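Local coordinates for phosphotriesterase family protein (PDB 3PNZ), which probably hydrolyses phosphorylated sugar lactones, as a zinc-dependent lactonase of the amidohydrolase fold, at residues Phe18-Val26 and Leu268-Tyr279; Gly60-Tyr71 and Gly86-Lys97. One frame throughout, in Å; residues are numbered along the deposited sequence.

Interaction 1 of 2, residues Phe18-Val26 and Leu268-Tyr279. With ZN (zinc ion), chain I; PO4 (phosphate ion), chain L.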
loop_
_atom_site.group_PDB
_atom_site.type_symbol
_atom_site.label_atom_id
_atom_site.label_comp_id
_atom_site.label_asym_id
_atom_site.label_seq_id
_atom_site.Cartn_x
_atom_site.Cartn_y
_atom_site.Cartn_z
ATOM N N PHE A 18 -13.699 -4.218 7.525
ATOM C CA PHE A 18 -13.163 -2.864 7.615
ATOM C C PHE A 18 -11.651 -2.875 7.410
ATOM O O PHE A 18 -10.923 -3.536 8.148
ATOM C CB PHE A 18 -13.520 -2.237 8.971
ATOM C CG PHE A 18 -13.244 -0.769 9.040
ATOM C CD1 PHE A 18 -14.242 0.148 8.763
ATOM C CD2 PHE A 18 -11.983 -0.308 9.369
ATOM C CE1 PHE A 18 -13.986 1.512 8.810
ATOM C CE2 PHE A 18 -11.723 1.051 9.423
ATOM C CZ PHE A 18 -12.725 1.959 9.141
ATOM N N THR A 19 -11.179 -2.143 6.403
ATOM C CA THR A 19 -9.804 -2.291 5.933
ATOM C C THR A 19 -9.073 -0.957 5.798
ATOM O O THR A 19 -9.627 0.001 5.253
ATOM C CB THR A 19 -9.764 -2.959 4.527
ATOM O OG1 THR A 19 -10.342 -4.273 4.589
ATOM C CG2 THR A 19 -8.327 -3.073 4.010
ATOM N N TYR A 20 -7.838 -0.911 6.290
ATOM C CA TYR A 20 -6.901 0.168 5.951
ATOM C C TYR A 20 -6.096 -0.290 4.748
ATOM O O TYR A 20 -5.427 -1.317 4.810
ATOM C CB TYR A 20 -5.924 0.438 7.103
ATOM C CG TYR A 20 -6.459 1.206 8.300
ATOM C CD1 TYR A 20 -7.715 1.800 8.290
ATOM C CD2 TYR A 20 -5.683 1.343 9.441
ATOM C CE1 TYR A 20 -8.190 2.502 9.401
ATOM C CE2 TYR A 20 -6.142 2.043 10.551
ATOM C CZ TYR A 20 -7.390 2.622 10.528
ATOM O OH TYR A 20 -7.833 3.312 11.646
ATOM N N SER A 21 -6.124 0.487 3.672
ATOM C CA SER A 21 -5.600 0.038 2.381
ATOM C C SER A 21 -4.108 0.260 2.089
ATOM O O SER A 21 -3.623 -0.196 1.060
ATOM C CB SER A 21 -6.431 0.641 1.244
ATOM O OG SER A 21 -7.744 0.109 1.240
ATOM N N HIS A 22 -3.385 0.951 2.967
ATOM C CA HIS A 22 -1.952 1.172 2.765
ATOM C C HIS A 22 -1.280 1.538 4.083
ATOM O O HIS A 22 -1.371 2.679 4.533
ATOM C CB HIS A 22 -1.690 2.283 1.736
ATOM C CG HIS A 22 -0.236 2.507 1.444
ATOM N ND1 HIS A 22 0.315 2.281 0.201
ATOM C CD2 HIS A 22 0.785 2.915 2.237
ATOM C CE1 HIS A 22 1.608 2.552 0.237
ATOM N NE2 HIS A 22 1.918 2.937 1.460
ATOM N N GLU A 23 -0.619 0.567 4.708
ATOM C CA GLU A 23 0.060 0.817 5.975
ATOM C C GLU A 23 1.429 0.164 6.031
ATOM O O GLU A 23 1.808 -0.589 5.139
ATOM C CB GLU A 23 -0.774 0.304 7.157
ATOM C CG GLU A 23 -2.162 0.926 7.277
ATOM C CD GLU A 23 -2.117 2.411 7.622
ATOM O OE1 GLU A 23 -1.078 2.876 8.142
ATOM O OE2 GLU A 23 -3.133 3.103 7.392
ATOM N N HIS A 24 2.166 0.472 7.095
ATOM C CA HIS A 24 3.388 -0.260 7.448
ATOM C C HIS A 24 3.284 -0.645 8.909
ATOM O O HIS A 24 2.662 0.062 9.687
ATOM C CB HIS A 24 4.631 0.586 7.179
ATOM C CG HIS A 24 4.728 1.023 5.755
ATOM N ND1 HIS A 24 5.283 0.233 4.774
ATOM C CD2 HIS A 24 4.268 2.133 5.132
ATOM C CE1 HIS A 24 5.193 0.851 3.610
ATOM N NE2 HIS A 24 4.577 2.003 3.800
ATOM N N ILE A 25 3.857 -1.789 9.276
ATOM C CA ILE A 25 3.629 -2.331 10.613
ATOM C C ILE A 25 4.936 -2.595 11.355
ATOM O O ILE A 25 5.182 -2.037 12.429
ATOM C CB ILE A 25 2.792 -3.624 10.546
ATOM C CG1 ILE A 25 1.486 -3.358 9.804
ATOM C CG2 ILE A 25 2.501 -4.136 11.956
ATOM C CD1 ILE A 25 0.689 -4.630 9.488
ATOM N N VAL A 26 5.777 -3.440 10.776
ATOM C CA VAL A 26 7.125 -3.652 11.290
ATOM C C VAL A 26 8.077 -3.648 10.109
ATOM O O VAL A 26 7.972 -4.491 9.211
ATOM C CB VAL A 26 7.258 -5.007 12.037
ATOM C CG1 VAL A 26 8.651 -5.141 12.655
ATOM C CG2 VAL A 26 6.188 -5.131 13.108
ATOM N N LEU A 268 -10.041 4.650 -1.913
ATOM C CA LEU A 268 -9.511 3.891 -0.781
ATOM C C LEU A 268 -8.879 4.871 0.189
ATOM O O LEU A 268 -8.454 5.952 -0.219
ATOM C CB LEU A 268 -8.446 2.900 -1.243
ATOM C CG LEU A 268 -8.859 1.855 -2.280
ATOM C CD1 LEU A 268 -7.634 1.077 -2.753
ATOM C CD2 LEU A 268 -9.924 0.939 -1.684
ATOM N N VAL A 269 -8.809 4.492 1.463
ATOM C CA VAL A 269 -8.324 5.392 2.512
ATOM C C VAL A 269 -7.388 4.674 3.479
ATOM O O VAL A 269 -7.619 3.523 3.858
ATOM C CB VAL A 269 -9.501 6.018 3.319
ATOM C CG1 VAL A 269 -8.973 6.899 4.454
ATOM C CG2 VAL A 269 -10.422 6.818 2.395
ATOM N N SER A 270 -6.310 5.348 3.862
ATOM C CA SER A 270 -5.392 4.805 4.855
ATOM C C SER A 270 -4.514 5.929 5.407
ATOM O O SER A 270 -4.709 7.095 5.059
ATOM C CB SER A 270 -4.537 3.694 4.242
ATOM O OG SER A 270 -4.423 2.596 5.139
ATOM N N GLY A 271 -3.557 5.578 6.261
ATOM C CA GLY A 271 -2.723 6.566 6.926
ATOM C C GLY A 271 -1.248 6.461 6.606
ATOM O O GLY A 271 -0.453 7.311 7.027
ATOM N N ASP A 272 -0.871 5.417 5.870
ATOM C CA ASP A 272 0.523 5.209 5.501
ATOM C C ASP A 272 1.422 5.484 6.697
ATOM O O ASP A 272 2.323 6.326 6.641
ATOM C CB ASP A 272 0.906 6.093 4.314
ATOM C CG ASP A 272 2.260 5.746 3.755
ATOM O OD1 ASP A 272 2.762 4.641 4.053
ATOM O OD2 ASP A 272 2.833 6.579 3.020
ATOM N N THR A 273 1.161 4.753 7.775
ATOM C CA THR A 273 1.762 5.007 9.084
ATOM C C THR A 273 3.170 4.426 9.146
ATOM O O THR A 273 3.368 3.268 9.506
ATOM C CB THR A 273 0.869 4.421 10.192
ATOM O OG1 THR A 273 -0.502 4.722 9.897
ATOM C CG2 THR A 273 1.214 5.004 11.545
ATOM N N ALA A 274 4.154 5.237 8.784
ATOM C CA ALA A 274 5.486 4.712 8.514
ATOM C C ALA A 274 6.545 5.168 9.506
ATOM O O ALA A 274 7.720 4.863 9.331
ATOM C CB ALA A 274 5.909 5.076 7.096
ATOM N N ARG A 275 6.130 5.898 10.535
ATOM C CA ARG A 275 7.073 6.506 11.477
ATOM C C ARG A 275 6.756 6.175 12.928
ATOM O O ARG A 275 5.591 6.032 13.299
ATOM C CB ARG A 275 7.062 8.033 11.317
ATOM C CG ARG A 275 7.733 8.533 10.060
ATOM C CD ARG A 275 7.611 10.052 9.955
ATOM N NE ARG A 275 8.282 10.570 8.773
ATOM C CZ ARG A 275 9.549 10.960 8.759
ATOM N NH1 ARG A 275 10.278 10.872 9.864
ATOM N NH2 ARG A 275 10.092 11.418 7.641
ATOM N N LYS A 276 7.797 6.096 13.758
ATOM C CA LYS A 276 7.604 5.952 15.195
ATOM C C LYS A 276 6.704 7.071 15.712
ATOM O O LYS A 276 5.804 6.837 16.522
ATOM C CB LYS A 276 8.948 5.990 15.933
ATOM C CG LYS A 276 9.792 4.716 15.811
ATOM C CD LYS A 276 10.968 4.764 16.796
ATOM C CE LYS A 276 11.756 3.455 16.837
ATOM N NZ LYS A 276 12.674 3.300 15.674
ATOM N N THR A 277 6.942 8.287 15.221
ATOM C CA THR A 277 6.180 9.452 15.666
ATOM C C THR A 277 4.736 9.436 15.173
ATOM O O THR A 277 3.936 10.279 15.575
ATOM C CB THR A 277 6.843 10.770 15.226
ATOM O OG1 THR A 277 7.107 10.725 13.819
ATOM C CG2 THR A 277 8.159 10.990 15.982
ATOM N N TYR A 278 4.403 8.475 14.310
ATOM C CA TYR A 278 3.034 8.326 13.835
ATOM C C TYR A 278 2.277 7.263 14.633
ATOM O O TYR A 278 1.048 7.294 14.718
ATOM C CB TYR A 278 3.018 7.925 12.369
ATOM C CG TYR A 278 3.404 8.998 11.373
ATOM C CD1 TYR A 278 3.598 10.321 11.764
ATOM C CD2 TYR A 278 3.581 8.677 10.032
ATOM C CE1 TYR A 278 3.953 11.297 10.835
ATOM C CE2 TYR A 278 3.932 9.644 9.097
ATOM C CZ TYR A 278 4.116 10.951 9.506
ATOM O OH TYR A 278 4.462 11.913 8.578
ATOM N N TYR A 279 3.012 6.304 15.189
ATOM C CA TYR A 279 2.415 5.255 16.006
ATOM C C TYR A 279 2.125 5.763 17.412
ATOM O O TYR A 279 2.945 6.459 18.016
ATOM C CB TYR A 279 3.340 4.039 16.068
ATOM C CG TYR A 279 3.025 2.984 15.031
ATOM C CD1 TYR A 279 3.318 3.184 13.681
ATOM C CD2 TYR A 279 2.441 1.782 15.405
ATOM C CE1 TYR A 279 3.022 2.210 12.727
ATOM C CE2 TYR A 279 2.143 0.812 14.471
ATOM C CZ TYR A 279 2.437 1.020 13.140
ATOM O OH TYR A 279 2.121 0.032 12.235
HETATM ZN ZN ZN I . 3.841 3.277 2.299
HETATM P P PO4 L . 5.927 10.609 5.568
HETATM O O1 PO4 L . 6.961 11.447 6.271
HETATM O O2 PO4 L . 6.272 9.149 5.770
HETATM O O3 PO4 L . 4.564 10.861 6.170
HETATM O O4 PO4 L . 5.910 10.914 4.084
HETATM O O HOH W 1 -9.608 1.793 2.407
HETATM O O HOH W 2 -3.668 4.653 9.737
#
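H22, H24 and D272 meet on one zinc ion where the first and last strands of the amidohydrolase TIM barrel, 19-23 and 267-269, run out into their loops. Both histidines bind through NE2, each 2.1 Å from the metal, and D272 OD1 is a longer 2.5 Å from it; the carboxylated K154 is a further ligand. OD1 lies at the edge of both imidazoles; the carboxylate plane is turned 84° from the H22 ring but 46° from that of H24. The H22 side chain, with CG anti to its backbone N (chi1 -177°), swings its ring to the metal; H22 ND1 is hydrogen-bonded to H185 and H24 ND1 to T67. E23 ties the loop behind the site. Its chain bends at chi2, bringing OE2 to S270 OG (2.6 Å) and G271 N, both from one face of the carboxylate, whereas T273 N and T273 OG1 (2.6 Å) reach OE1 from opposite faces. Four protein donors thus fix the rotation of this buried carboxylate. S270 OG also accepts from H22 N at 2.9 Å, linking the glutamate to the backbone of the zinc ligand H22. Farther along, the Y279 hydroxyl donates to H24 O at 2.6 Å, in the carbonyl plane and on a lone pair.

Interaction 2 of 2, residues Gly60-Tyr71 and Gly86-Lys97. With PO4 (phosphate ion), chain K.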
loop_
_atom_site.group_PDB
_atom_site.type_symbol
_atom_site.label_atom_id
_atom_site.label_comp_id
_atom_site.label_asym_id
_atom_site.label_seq_id
_atom_site.Cartn_x
_atom_site.Cartn_y
_atom_site.Cartn_z
ATOM N N GLY A 60 -11.747 -2.760 13.416
ATOM C CA GLY A 60 -10.960 -2.982 12.217
ATOM C C GLY A 60 -10.771 -4.473 11.989
ATOM O O GLY A 60 -10.714 -5.246 12.952
ATOM N N LYS A 61 -10.670 -4.879 10.725
ATOM C CA LYS A 61 -10.547 -6.298 10.388
ATOM C C LYS A 61 -9.282 -6.639 9.605
ATOM O O LYS A 61 -8.680 -7.697 9.812
ATOM C CB LYS A 61 -11.783 -6.764 9.611
ATOM C CG LYS A 61 -13.070 -6.716 10.417
ATOM C CD LYS A 61 -12.930 -7.554 11.685
ATOM C CE LYS A 61 -14.264 -7.747 12.397
ATOM N NZ LYS A 61 -14.860 -6.468 12.870
ATOM N N THR A 62 -8.874 -5.739 8.713
ATOM C CA THR A 62 -7.772 -6.010 7.806
ATOM C C THR A 62 -6.859 -4.802 7.626
ATOM O O THR A 62 -7.330 -3.674 7.538
ATOM C CB THR A 62 -8.304 -6.408 6.418
ATOM O OG1 THR A 62 -9.120 -7.581 6.544
ATOM C CG2 THR A 62 -7.156 -6.674 5.437
ATOM N N ILE A 63 -5.564 -5.064 7.567
ATOM C CA ILE A 63 -4.587 -4.056 7.171
ATOM C C ILE A 63 -3.811 -4.530 5.959
ATOM O O ILE A 63 -3.263 -5.638 5.948
ATOM C CB ILE A 63 -3.598 -3.735 8.312
ATOM C CG1 ILE A 63 -4.334 -3.102 9.494
ATOM C CG2 ILE A 63 -2.469 -2.825 7.806
ATOM C CD1 ILE A 63 -3.461 -2.949 10.727
ATOM N N VAL A 64 -3.780 -3.697 4.925
ATOM C CA VAL A 64 -2.931 -3.953 3.775
ATOM C C VAL A 64 -1.558 -3.366 4.075
ATOM O O VAL A 64 -1.402 -2.150 4.199
ATOM C CB VAL A 64 -3.506 -3.339 2.480
ATOM C CG1 VAL A 64 -2.594 -3.647 1.300
ATOM C CG2 VAL A 64 -4.905 -3.889 2.216
ATOM N N ASP A 65 -0.573 -4.245 4.212
ATOM C CA ASP A 65 0.786 -3.861 4.569
ATOM C C ASP A 65 1.592 -3.661 3.301
ATOM O O ASP A 65 1.907 -4.616 2.602
ATOM C CB ASP A 65 1.412 -4.965 5.418
ATOM C CG ASP A 65 2.825 -4.637 5.862
ATOM O OD1 ASP A 65 3.457 -3.726 5.277
ATOM O OD2 ASP A 65 3.308 -5.300 6.802
ATOM N N ALA A 66 1.935 -2.410 3.005
ATOM C CA ALA A 66 2.527 -2.076 1.721
ATOM C C ALA A 66 4.053 -2.184 1.708
ATOM O O ALA A 66 4.699 -1.763 0.751
ATOM C CB ALA A 66 2.085 -0.668 1.295
ATOM N N THR A 67 4.621 -2.774 2.756
ATOM C CA THR A 67 6.073 -2.900 2.864
ATOM C C THR A 67 6.614 -3.838 1.791
ATOM O O THR A 67 6.286 -5.034 1.775
ATOM C CB THR A 67 6.489 -3.425 4.258
ATOM O OG1 THR A 67 5.858 -2.637 5.278
ATOM C CG2 THR A 67 8.004 -3.384 4.424
ATOM N N ALA A 68 7.446 -3.292 0.908
ATOM C CA ALA A 68 8.013 -4.040 -0.214
ATOM C C ALA A 68 9.442 -4.488 0.094
ATOM O O ALA A 68 9.965 -4.187 1.162
ATOM C CB ALA A 68 7.976 -3.194 -1.486
ATOM N N VAL A 69 10.087 -5.180 -0.846
ATOM C CA VAL A 69 11.366 -5.836 -0.550
ATOM C C VAL A 69 12.489 -4.843 -0.240
ATOM O O VAL A 69 13.411 -5.159 0.517
ATOM C CB VAL A 69 11.807 -6.791 -1.684
ATOM C CG1 VAL A 69 12.326 -6.007 -2.890
ATOM C CG2 VAL A 69 12.863 -7.761 -1.176
ATOM N N ASP A 70 12.395 -3.646 -0.815
ATOM C CA ASP A 70 13.390 -2.594 -0.593
ATOM C C ASP A 70 13.144 -1.788 0.694
ATOM O O ASP A 70 13.892 -0.859 1.009
ATOM C CB ASP A 70 13.464 -1.664 -1.819
ATOM C CG ASP A 70 12.090 -1.170 -2.281
ATOM O OD1 ASP A 70 11.057 -1.631 -1.752
ATOM O OD2 ASP A 70 12.041 -0.300 -3.180
ATOM N N TYR A 71 12.114 -2.154 1.448
ATOM C CA TYR A 71 11.734 -1.385 2.626
ATOM C C TYR A 71 11.919 -2.175 3.928
ATOM O O TYR A 71 11.296 -1.871 4.945
ATOM C CB TYR A 71 10.294 -0.857 2.483
ATOM C CG TYR A 71 10.074 0.465 3.182
ATOM C CD1 TYR A 71 10.657 1.629 2.698
ATOM C CD2 TYR A 71 9.297 0.548 4.326
ATOM C CE1 TYR A 71 10.472 2.845 3.336
ATOM C CE2 TYR A 71 9.103 1.767 4.977
ATOM C CZ TYR A 71 9.697 2.909 4.471
ATOM O OH TYR A 71 9.513 4.122 5.103
ATOM N N GLY A 86 -5.587 -11.063 15.665
ATOM C CA GLY A 86 -6.696 -11.495 14.835
ATOM C C GLY A 86 -6.895 -10.640 13.590
ATOM O O GLY A 86 -7.792 -10.908 12.785
ATOM N N ILE A 87 -6.072 -9.606 13.425
ATOM C CA ILE A 87 -6.180 -8.738 12.250
ATOM C C ILE A 87 -5.608 -9.438 11.029
ATOM O O ILE A 87 -4.498 -9.965 11.065
ATOM C CB ILE A 87 -5.445 -7.390 12.467
ATOM C CG1 ILE A 87 -6.087 -6.619 13.621
ATOM C CG2 ILE A 87 -5.433 -6.551 11.180
ATOM C CD1 ILE A 87 -7.547 -6.302 13.402
ATOM N N GLN A 88 -6.378 -9.448 9.949
ATOM C CA GLN A 88 -5.929 -10.040 8.693
ATOM C C GLN A 88 -4.928 -9.117 8.017
ATOM O O GLN A 88 -5.130 -7.901 7.980
ATOM C CB GLN A 88 -7.134 -10.302 7.790
ATOM C CG GLN A 88 -8.104 -11.299 8.427
ATOM C CD GLN A 88 -9.451 -11.396 7.734
ATOM O OE1 GLN A 88 -10.065 -12.467 7.711
ATOM N NE2 GLN A 88 -9.929 -10.287 7.190
ATOM N N ILE A 89 -3.841 -9.685 7.506
ATOM C CA ILE A 89 -2.828 -8.879 6.816
ATOM C C ILE A 89 -2.714 -9.298 5.355
ATOM O O ILE A 89 -2.543 -10.485 5.044
ATOM C CB ILE A 89 -1.430 -9.019 7.475
ATOM C CG1 ILE A 89 -1.472 -8.652 8.960
ATOM C CG2 ILE A 89 -0.386 -8.166 6.743
ATOM C CD1 ILE A 89 -1.798 -7.181 9.217
ATOM N N VAL A 90 -2.813 -8.328 4.453
ATOM C CA VAL A 90 -2.474 -8.565 3.057
ATOM C C VAL A 90 -1.066 -8.024 2.840
ATOM O O VAL A 90 -0.837 -6.821 2.972
ATOM C CB VAL A 90 -3.445 -7.841 2.106
ATOM C CG1 VAL A 90 -3.000 -8.001 0.662
ATOM C CG2 VAL A 90 -4.873 -8.368 2.297
ATOM N N GLY A 91 -0.123 -8.904 2.523
ATOM C CA GLY A 91 1.257 -8.501 2.301
ATOM C C GLY A 91 1.493 -8.037 0.878
ATOM O O GLY A 91 0.659 -8.257 -0.001
ATOM N N THR A 92 2.633 -7.393 0.643
ATOM C CA THR A 92 2.904 -6.808 -0.654
ATOM C C THR A 92 4.216 -7.299 -1.251
ATOM O O THR A 92 5.270 -7.203 -0.619
ATOM C CB THR A 92 2.946 -5.284 -0.528
ATOM O OG1 THR A 92 1.665 -4.826 -0.081
ATOM C CG2 THR A 92 3.303 -4.637 -1.864
ATOM N N ALA A 93 4.144 -7.811 -2.474
ATOM C CA ALA A 93 5.320 -8.236 -3.212
ATOM C C ALA A 93 5.838 -7.098 -4.092
ATOM O O ALA A 93 5.092 -6.189 -4.442
ATOM C CB ALA A 93 4.981 -9.442 -4.083
ATOM N N GLY A 94 7.114 -7.137 -4.446
ATOM C CA GLY A 94 7.625 -6.178 -5.410
ATOM C C GLY A 94 8.461 -5.062 -4.811
ATOM O O GLY A 94 9.192 -5.280 -3.854
ATOM N N PHE A 95 8.309 -3.857 -5.358
ATOM C CA PHE A 95 9.243 -2.759 -5.105
ATOM C C PHE A 95 8.513 -1.492 -4.644
ATOM O O PHE A 95 7.369 -1.268 -5.025
ATOM C CB PHE A 95 10.031 -2.467 -6.391
ATOM C CG PHE A 95 10.518 -3.703 -7.100
ATOM C CD1 PHE A 95 11.774 -4.228 -6.827
ATOM C CD2 PHE A 95 9.718 -4.346 -8.029
ATOM C CE1 PHE A 95 12.223 -5.367 -7.468
ATOM C CE2 PHE A 95 10.159 -5.490 -8.679
ATOM C CZ PHE A 95 11.417 -6.004 -8.397
ATOM N N ASN A 96 9.180 -0.657 -3.838
ATOM C CA ASN A 96 8.552 0.557 -3.286
ATOM C C ASN A 96 8.912 1.846 -4.031
ATOM O O ASN A 96 8.017 2.589 -4.435
ATOM C CB ASN A 96 8.851 0.686 -1.784
ATOM C CG ASN A 96 8.160 1.892 -1.122
ATOM O OD1 ASN A 96 8.194 2.030 0.102
ATOM N ND2 ASN A 96 7.541 2.756 -1.918
ATOM N N LYS A 97 10.208 2.115 -4.213
ATOM C CA LYS A 97 10.676 3.351 -4.858
ATOM C C LYS A 97 12.207 3.353 -5.017
ATOM O O LYS A 97 12.919 2.911 -4.119
ATOM C CB LYS A 97 10.219 4.592 -4.072
ATOM C CG LYS A 97 10.541 4.561 -2.580
ATOM C CD LYS A 97 9.713 5.597 -1.840
ATOM C CE LYS A 97 9.915 5.528 -0.342
ATOM N NZ LYS A 97 8.913 6.382 0.379
HETATM P P PO4 K . 6.370 4.858 1.491
HETATM O O1 PO4 K . 6.973 3.634 2.142
HETATM O O2 PO4 K . 6.695 4.828 0.021
HETATM O O3 PO4 K . 4.876 4.882 1.641
HETATM O O4 PO4 K . 6.897 6.107 2.152
HETATM O O HOH W 3 -9.880 -9.655 11.320
HETATM O O HOH W 4 4.208 -6.425 3.003
HETATM O O HOH W 5 7.381 -0.283 1.043
HETATM O O HOH W 6 10.415 6.599 3.053
#
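I63 carries the close-packed part of this contact: its CG1 lies 4.0 Å from I87 CG2, and its CB meets I89 CD1 on the same side of the sheet. On the other side V64 CG2 rests against V90 CB, while the Q88 amide reaches across to the neighbouring strand, where NE2 donates to T62 OG1 (2.9 Å), almost in the amide plane; T62 OG1 in turn bonds L16 O. The solvent side is the K61/G86 end, both residues exposed, where water 3 donates to K61 O and G86 O. Strands 62-65 and 88-92 run 14° apart as the parallel pair of a right-handed beta-alpha-beta crossover through helix 75-85, within the TIM barrel. Beyond their backbone ladder the T92 hydroxyl donates to D65 O from above the carbonyl plane, and water 4 bridges D65 O, T67 O and T92 N. D70 regathers the loops: CG sits between its backbone N and carbonyl carbon (chi1 50°), N96 N is shared by OD1 and OD2, and OD2 also accepts from K97 N (3.2 Å) and W101 NE1. K97 NZ grips O4 and O2 of a phosphate ion, probably from the crystallisation liquor, each at 2.7 Å; N96 ND2 donates to its O2, and phosphate O1 sits over one face of the Y71 ring.

Centred 10 Å apart, the two interactions meet in the parallel sheet 19-23, 62-65, 88-92, 150-152, which holds 18-26 and both segments of interaction 2. Segment 268-279 begins on the outermost strand of the second sheet, 184-186, 211-213, 234-237, 267-269, so interaction 1 joins the two sheets where the barrel closes. It brings together segments whose closest ends are 242 residues apart; interaction 2 falls between them and pairs successive strands. They touch directly: E23 N and V64 O, then E23 O and A66 N, are probable hydrogen bonds, and H22 CE1 packs on A66 CB. Both reach the dinuclear zinc centre, interaction 2 through A66 O, hydrogen-bonded to NZ of the carboxylated K154, which binds both metals.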